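PDB 3DUW: O-methyltransferase, putative from Bacillus cereus, which probably transfers methyl groups from S-adenosyl-L-methionine to hydroxyl groups of acceptor substrates, and is held here with the product S-adenosyl-L-homocysteine. Local coordinates for residues G66-Y71 and E93-I98; I98-I103 and V114-A119. One frame throughout, in Å; residues are numbered along the deposited sequence.

Both interactions use helix 93-105 and share Ile98, but they engage different parts of it, with centres about 5 Å apart. Interaction 1 is buried: the start of the helix meets the loop 66-71, no hydrogen bond joins the two segments, and the ligand ribose mediates between them. Interaction 2 lies at the surface, where the part that follows meets strand 112-116, at one edge of the sheet within this chain; here an arginine and two waters supply polar bonds beside a small apolar contact. The two touch directly: Ala99 CB packs against Thr67 CG2, and Asn102 ND2 probably donates to Gly69 O. Each also reaches SAH, interaction 1 at ribose and amino group, interaction 2 at adenine.

Interaction 1 (G66-Y71 and E93-I98); sequences GTLGGY and EKHADI. With SAH (S-adenosyl-L-homocysteine), chain C.
Leu68 and His95 meet at the 3'-hydroxyl of the SAH ribose. His95 ND1 donates to O3' of SAH over 2.9 Å with an N-H...O angle of 154°, and the hydroxyl lies at the ring edge, near its plane. Leu68 CD1 reaches the same place obliquely to the imidazole, 3.7 Å from His95 ND1 and 3.4 Å from SAH O3'. Leu68 CB, placed by the backbone, lies 3.4 Å from SAH CB; a chi1 of -159° and a chi2 of 49° then bring CD1 to O3' and CD2 toward the homocysteine chain. Between the backbones the approach is close but unbonded: the carbonyl oxygens of Leu68 and His95, two acceptors, are 3.0 Å apart. Farther up the loop, Gly66 O accepts a hydrogen bond from the SAH amino group (3.2 Å). This is the glycine-rich loop after the first strand of the Rossmann-like methyltransferase fold, 61-65, running into helix 71-77. A type II' turn from Thr67 to Gly70 shapes it, closed by Gly70 N to Thr67 O at 2.8 Å, and Gly70 serves as the N-cap. In the second shell, Glu90 accepts from Leu68 N through OE1 and is hydrogen-bonded to SAH through OE2, tying loop and ligand to the end of strand 85-90. Ser92 OG pairs with His95 N at the start of the helix, while Leu37 packs against the His95 side chain.

Interaction 2 (I98-I103 and V114-A119); sequences IARSNI and VRTGLA. With SAH (S-adenosyl-L-homocysteine), chain C.
Arg100 stretches from helix 93-105 across Val114 to Thr116. Its CB leaves the helix with CG anti to the carbonyl carbon (chi1 -67°), and the chain runs extended from CG to NE. CG rests on the valine, 3.8 Å from Val114 CB; NE passes the same carbon and makes a weak bond to water 1, which also accepts from Val114 N. At the tip, NH2 spends its two bonds on the strand. One goes to Thr116 OG1, 2.8 Å away with an N-H...O angle of 164°, the hydroxyl lying nearly in the guanidinium plane. The other, 2.9 Å from NH2 to Val114 O, is more bent and comes from above the carbonyl plane. NH1 turns to water 2 at 3.0 Å, which is also hydrogen-bonded to Thr116 OG1, and forms a salt bridge with Asp97 one turn back. Val114 CG1 lies over one face of the guanidinium, 3.8 Å above its plane and offset toward the rim, so the flat group is held at its edge by polar partners and covered on that face by a methyl. The other valine methyl, CG2, meets Ile103 CD1 at 3.6 Å. Beyond the strand, Ala119 N donates to SAH N1 over 2.9 Å, placing the adenine at the start of helix 119-128. Helix segment 98-103 runs nearly antiparallel to strand 114-116 (170°), helix 93-105 being the connecting helix of the beta-alpha-beta unit 85-90, 93-105, 112-116, with Ala96 also packing on Val114 and Thr116.

Interaction 1 (G66-Y71 and E93-I98)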
loop_
_atom_site.group_PDB
_atom_site.type_symbol
_atom_site.label_atom_id
_atom_site.label_comp_id
_atom_site.label_asym_id
_atom_site.label_seq_id
_atom_site.Cartn_x
_atom_site.Cartn_y
_atom_site.Cartn_z
ATOM N N GLY A 66 2.141 4.537 -19.116
ATOM C CA GLY A 66 1.024 5.469 -19.069
ATOM C C GLY A 66 1.473 6.734 -18.344
ATOM O O GLY A 66 1.368 6.820 -17.120
ATOM N N THR A 67 1.930 7.736 -19.103
ATOM C CA THR A 67 2.444 8.983 -18.524
ATOM C C THR A 67 1.443 10.141 -18.356
ATOM O O THR A 67 1.547 10.896 -17.374
ATOM C CB THR A 67 3.611 9.538 -19.389
ATOM O OG1 THR A 67 4.450 8.459 -19.836
ATOM C CG2 THR A 67 4.421 10.537 -18.578
ATOM N N LEU A 68 0.507 10.290 -19.304
ATOM C CA LEU A 68 -0.444 11.413 -19.279
ATOM C C LEU A 68 0.336 12.734 -19.228
ATOM O O LEU A 68 0.987 13.126 -20.195
ATOM C CB LEU A 68 -1.362 11.356 -18.067
ATOM C CG LEU A 68 -2.667 12.133 -18.147
ATOM C CD1 LEU A 68 -3.395 11.814 -19.446
ATOM C CD2 LEU A 68 -3.550 11.793 -16.961
ATOM N N GLY A 69 0.295 13.412 -18.095
ATOM C CA GLY A 69 0.998 14.666 -17.977
ATOM C C GLY A 69 2.220 14.577 -17.067
ATOM O O GLY A 69 2.857 15.578 -16.763
ATOM N N GLY A 70 2.547 13.366 -16.623
ATOM C CA GLY A 70 3.707 13.159 -15.770
ATOM C C GLY A 70 3.477 13.395 -14.281
ATOM O O GLY A 70 4.436 13.485 -13.509
ATOM N N TYR A 71 2.215 13.498 -13.868
ATOM C CA TYR A 71 1.915 13.705 -12.455
ATOM C C TYR A 71 2.425 12.525 -11.612
ATOM O O TYR A 71 3.191 12.722 -10.673
ATOM C CB TYR A 71 0.410 13.902 -12.260
ATOM C CG TYR A 71 0.021 14.279 -10.848
ATOM C CD1 TYR A 71 0.217 15.573 -10.364
ATOM C CD2 TYR A 71 -0.530 13.332 -9.989
ATOM C CE1 TYR A 71 -0.131 15.913 -9.058
ATOM C CE2 TYR A 71 -0.879 13.659 -8.685
ATOM C CZ TYR A 71 -0.677 14.947 -8.225
ATOM O OH TYR A 71 -1.010 15.250 -6.924
ATOM N N GLU A 93 1.544 11.854 -28.543
ATOM C CA GLU A 93 2.651 12.780 -28.722
ATOM C C GLU A 93 2.390 14.027 -27.883
ATOM O O GLU A 93 3.298 14.556 -27.248
ATOM C CB GLU A 93 2.793 13.174 -30.194
ATOM C CG GLU A 93 4.192 13.660 -30.547
ATOM C CD GLU A 93 4.298 14.201 -31.955
ATOM O OE1 GLU A 93 3.694 13.605 -32.875
ATOM O OE2 GLU A 93 5.001 15.217 -32.141
ATOM N N LYS A 94 1.142 14.487 -27.885
ATOM C CA LYS A 94 0.763 15.663 -27.111
ATOM C C LYS A 94 0.958 15.401 -25.621
ATOM O O LYS A 94 1.585 16.191 -24.924
ATOM C CB LYS A 94 -0.695 16.044 -27.379
ATOM C CG LYS A 94 -1.201 17.174 -26.498
ATOM C CD LYS A 94 -2.624 17.570 -26.845
ATOM C CE LYS A 94 -3.161 18.581 -25.848
ATOM N NZ LYS A 94 -4.564 18.975 -26.156
ATOM N N HIS A 95 0.423 14.288 -25.124
ATOM C CA HIS A 95 0.591 13.977 -23.705
ATOM C C HIS A 95 2.069 13.916 -23.344
ATOM O O HIS A 95 2.499 14.497 -22.348
ATOM C CB HIS A 95 -0.038 12.626 -23.345
ATOM C CG HIS A 95 -1.531 12.607 -23.414
ATOM N ND1 HIS A 95 -2.278 11.549 -22.943
ATOM C CD2 HIS A 95 -2.418 13.498 -23.918
ATOM C CE1 HIS A 95 -3.560 11.787 -23.154
ATOM N NE2 HIS A 95 -3.672 12.963 -23.745
ATOM N N ALA A 96 2.841 13.203 -24.158
ATOM C CA ALA A 96 4.263 13.037 -23.900
ATOM C C ALA A 96 5.009 14.358 -23.793
ATOM O O ALA A 96 5.826 14.537 -22.894
ATOM C CB ALA A 96 4.893 12.162 -24.977
ATOM N N ASP A 97 4.736 15.287 -24.706
ATOM C CA ASP A 97 5.424 16.570 -24.646
ATOM C C ASP A 97 5.000 17.406 -23.454
ATOM O O ASP A 97 5.813 18.136 -22.888
ATOM C CB ASP A 97 5.233 17.357 -25.939
ATOM C CG ASP A 97 6.219 16.943 -27.004
ATOM O OD1 ASP A 97 7.343 16.532 -26.633
ATOM O OD2 ASP A 97 5.884 17.039 -28.203
ATOM N N ILE A 98 3.731 17.304 -23.075
ATOM C CA ILE A 98 3.249 18.037 -21.914
ATOM C C ILE A 98 3.925 17.431 -20.686
ATOM O O ILE A 98 4.368 18.155 -19.799
ATOM C CB ILE A 98 1.706 17.956 -21.794
ATOM C CG1 ILE A 98 1.073 18.776 -22.924
ATOM C CG2 ILE A 98 1.244 18.467 -20.428
ATOM C CD1 ILE A 98 -0.428 18.688 -22.991
HETATM N N SAH C . -0.294 7.383 -14.493
HETATM C CA SAH C . -0.531 8.790 -14.986
HETATM C CB SAH C . -1.753 8.848 -15.840
HETATM C CG SAH C . -1.776 8.015 -17.099
HETATM S SD SAH C . -3.485 8.026 -17.792
HETATM C C SAH C . -0.768 9.699 -13.735
HETATM O O SAH C . -0.805 9.173 -12.619
HETATM O OXT SAH C . -0.905 10.956 -13.954
HETATM C "C5'" SAH C . -3.319 6.755 -18.980
HETATM C "C4'" SAH C . -2.288 7.163 -20.139
HETATM O "O4'" SAH C . -2.307 5.992 -20.952
HETATM C "C3'" SAH C . -2.728 8.270 -21.085
HETATM O "O3'" SAH C . -1.803 9.360 -21.102
HETATM C "C2'" SAH C . -2.860 7.512 -22.467
HETATM O "O2'" SAH C . -2.602 8.348 -23.585
HETATM C "C1'" SAH C . -1.874 6.375 -22.293
HETATM N N9 SAH C . -2.002 5.321 -23.114
HETATM C C8 SAH C . -3.101 4.667 -23.642
HETATM N N7 SAH C . -2.828 3.664 -24.414
HETATM C C5 SAH C . -1.412 3.608 -24.427
HETATM C C6 SAH C . -0.504 2.711 -25.100
HETATM N N6 SAH C . -0.898 1.703 -25.888
HETATM N N1 SAH C . 0.826 2.960 -24.878
HETATM C C2 SAH C . 1.276 3.975 -24.083
HETATM N N3 SAH C . 0.440 4.853 -23.424
HETATM C C4 SAH C . -0.887 4.611 -23.642
#

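Interaction 2 (I98-I103 and V114-A119)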
loop_
_atom_site.group_PDB
_atom_site.type_symbol
_atom_site.label_atom_id
_atom_site.label_comp_id
_atom_site.label_asym_id
_atom_site.label_seq_id
_atom_site.Cartn_x
_atom_site.Cartn_y
_atom_site.Cartn_z
ATOM N N ILE A 98 3.731 17.304 -23.075
ATOM C CA ILE A 98 3.249 18.037 -21.914
ATOM C C ILE A 98 3.925 17.431 -20.686
ATOM O O ILE A 98 4.368 18.155 -19.799
ATOM C CB ILE A 98 1.706 17.956 -21.794
ATOM C CG1 ILE A 98 1.073 18.776 -22.924
ATOM C CG2 ILE A 98 1.244 18.467 -20.428
ATOM C CD1 ILE A 98 -0.428 18.688 -22.991
ATOM N N ALA A 99 4.028 16.104 -20.652
ATOM C CA ALA A 99 4.678 15.420 -19.536
ATOM C C ALA A 99 6.142 15.853 -19.423
ATOM O O ALA A 99 6.613 16.178 -18.339
ATOM C CB ALA A 99 4.586 13.901 -19.716
ATOM N N ARG A 100 6.861 15.856 -20.545
ATOM C CA ARG A 100 8.261 16.273 -20.536
ATOM C C ARG A 100 8.379 17.687 -19.987
ATOM O O ARG A 100 9.303 17.992 -19.238
ATOM C CB ARG A 100 8.855 16.233 -21.948
ATOM C CG ARG A 100 8.979 14.839 -22.519
ATOM C CD ARG A 100 9.779 14.819 -23.820
ATOM N NE ARG A 100 9.794 13.474 -24.390
ATOM C CZ ARG A 100 8.924 13.022 -25.286
ATOM N NH1 ARG A 100 7.959 13.810 -25.751
ATOM N NH2 ARG A 100 8.985 11.755 -25.680
ATOM N N SER A 101 7.431 18.542 -20.357
ATOM C CA SER A 101 7.433 19.930 -19.913
ATOM C C SER A 101 7.190 20.020 -18.411
ATOM O O SER A 101 7.858 20.783 -17.714
ATOM C CB SER A 101 6.368 20.719 -20.678
ATOM O OG SER A 101 6.592 20.624 -22.079
ATOM N N ASN A 102 6.241 19.235 -17.909
ATOM C CA ASN A 102 5.944 19.238 -16.483
ATOM C C ASN A 102 7.107 18.660 -15.699
ATOM O O ASN A 102 7.466 19.171 -14.639
ATOM C CB ASN A 102 4.674 18.437 -16.192
ATOM C CG ASN A 102 3.419 19.169 -16.621
ATOM O OD1 ASN A 102 3.366 20.397 -16.581
ATOM N ND2 ASN A 102 2.396 18.420 -17.018
ATOM N N ILE A 103 7.694 17.591 -16.224
ATOM C CA ILE A 103 8.826 16.952 -15.572
ATOM C C ILE A 103 10.008 17.919 -15.520
ATOM O O ILE A 103 10.741 17.969 -14.531
ATOM C CB ILE A 103 9.210 15.655 -16.316
ATOM C CG1 ILE A 103 8.105 14.614 -16.110
ATOM C CG2 ILE A 103 10.546 15.126 -15.812
ATOM C CD1 ILE A 103 8.261 13.364 -16.945
ATOM N N VAL A 114 10.980 10.114 -21.053
ATOM C CA VAL A 114 9.632 9.887 -21.552
ATOM C C VAL A 114 9.780 9.374 -22.980
ATOM O O VAL A 114 10.347 10.065 -23.831
ATOM C CB VAL A 114 8.798 11.193 -21.587
ATOM C CG1 VAL A 114 7.417 10.911 -22.153
ATOM C CG2 VAL A 114 8.678 11.782 -20.193
ATOM N N ARG A 115 9.291 8.166 -23.241
ATOM C CA ARG A 115 9.381 7.595 -24.580
ATOM C C ARG A 115 8.007 7.595 -25.241
ATOM O O ARG A 115 7.056 7.002 -24.727
ATOM C CB ARG A 115 9.938 6.166 -24.531
ATOM C CG ARG A 115 10.143 5.571 -25.923
ATOM C CD ARG A 115 10.866 4.227 -25.906
ATOM N NE ARG A 115 12.186 4.307 -25.290
ATOM C CZ ARG A 115 13.267 3.685 -25.751
ATOM N NH1 ARG A 115 13.194 2.936 -26.844
ATOM N NH2 ARG A 115 14.423 3.812 -25.116
ATOM N N THR A 116 7.910 8.266 -26.383
ATOM C CA THR A 116 6.653 8.357 -27.110
ATOM C C THR A 116 6.418 7.148 -28.001
ATOM O O THR A 116 7.329 6.682 -28.685
ATOM C CB THR A 116 6.615 9.614 -27.997
ATOM O OG1 THR A 116 6.826 10.776 -27.187
ATOM C CG2 THR A 116 5.275 9.726 -28.701
ATOM N N GLY A 117 5.186 6.650 -27.991
ATOM C CA GLY A 117 4.838 5.507 -28.815
ATOM C C GLY A 117 3.971 4.506 -28.083
ATOM O O GLY A 117 3.767 4.618 -26.872
ATOM N N LEU A 118 3.434 3.538 -28.815
ATOM C CA LEU A 118 2.610 2.513 -28.192
ATOM C C LEU A 118 3.520 1.736 -27.251
ATOM O O LEU A 118 4.620 1.328 -27.630
ATOM C CB LEU A 118 2.014 1.589 -29.256
ATOM C CG LEU A 118 1.053 2.261 -30.243
ATOM C CD1 LEU A 118 0.607 1.261 -31.298
ATOM C CD2 LEU A 118 -0.148 2.814 -29.490
ATOM N N ALA A 119 3.067 1.548 -26.014
ATOM C CA ALA A 119 3.858 0.848 -25.011
ATOM C C ALA A 119 4.435 -0.485 -25.478
ATOM O O ALA A 119 5.602 -0.770 -25.235
ATOM C CB ALA A 119 3.035 0.649 -23.740
HETATM N N SAH C . -0.294 7.383 -14.493
HETATM C CA SAH C . -0.531 8.790 -14.986
HETATM C CB SAH C . -1.753 8.848 -15.840
HETATM C CG SAH C . -1.776 8.015 -17.099
HETATM S SD SAH C . -3.485 8.026 -17.792
HETATM C C SAH C . -0.768 9.699 -13.735
HETATM O O SAH C . -0.805 9.173 -12.619
HETATM O OXT SAH C . -0.905 10.956 -13.954
HETATM C "C5'" SAH C . -3.319 6.755 -18.980
HETATM C "C4'" SAH C . -2.288 7.163 -20.139
HETATM O "O4'" SAH C . -2.307 5.992 -20.952
HETATM C "C3'" SAH C . -2.728 8.270 -21.085
HETATM O "O3'" SAH C . -1.803 9.360 -21.102
HETATM C "C2'" SAH C . -2.860 7.512 -22.467
HETATM O "O2'" SAH C . -2.602 8.348 -23.585
HETATM C "C1'" SAH C . -1.874 6.375 -22.293
HETATM N N9 SAH C . -2.002 5.321 -23.114
HETATM C C8 SAH C . -3.101 4.667 -23.642
HETATM N N7 SAH C . -2.828 3.664 -24.414
HETATM C C5 SAH C . -1.412 3.608 -24.427
HETATM C C6 SAH C . -0.504 2.711 -25.100
HETATM N N6 SAH C . -0.898 1.703 -25.888
HETATM N N1 SAH C . 0.826 2.960 -24.878
HETATM C C2 SAH C . 1.276 3.975 -24.083
HETATM N N3 SAH C . 0.440 4.853 -23.424
HETATM C C4 SAH C . -0.887 4.611 -23.642
HETATM O O HOH W 1 12.221 12.736 -22.258
HETATM O O HOH W 2 5.887 13.304 -27.922
#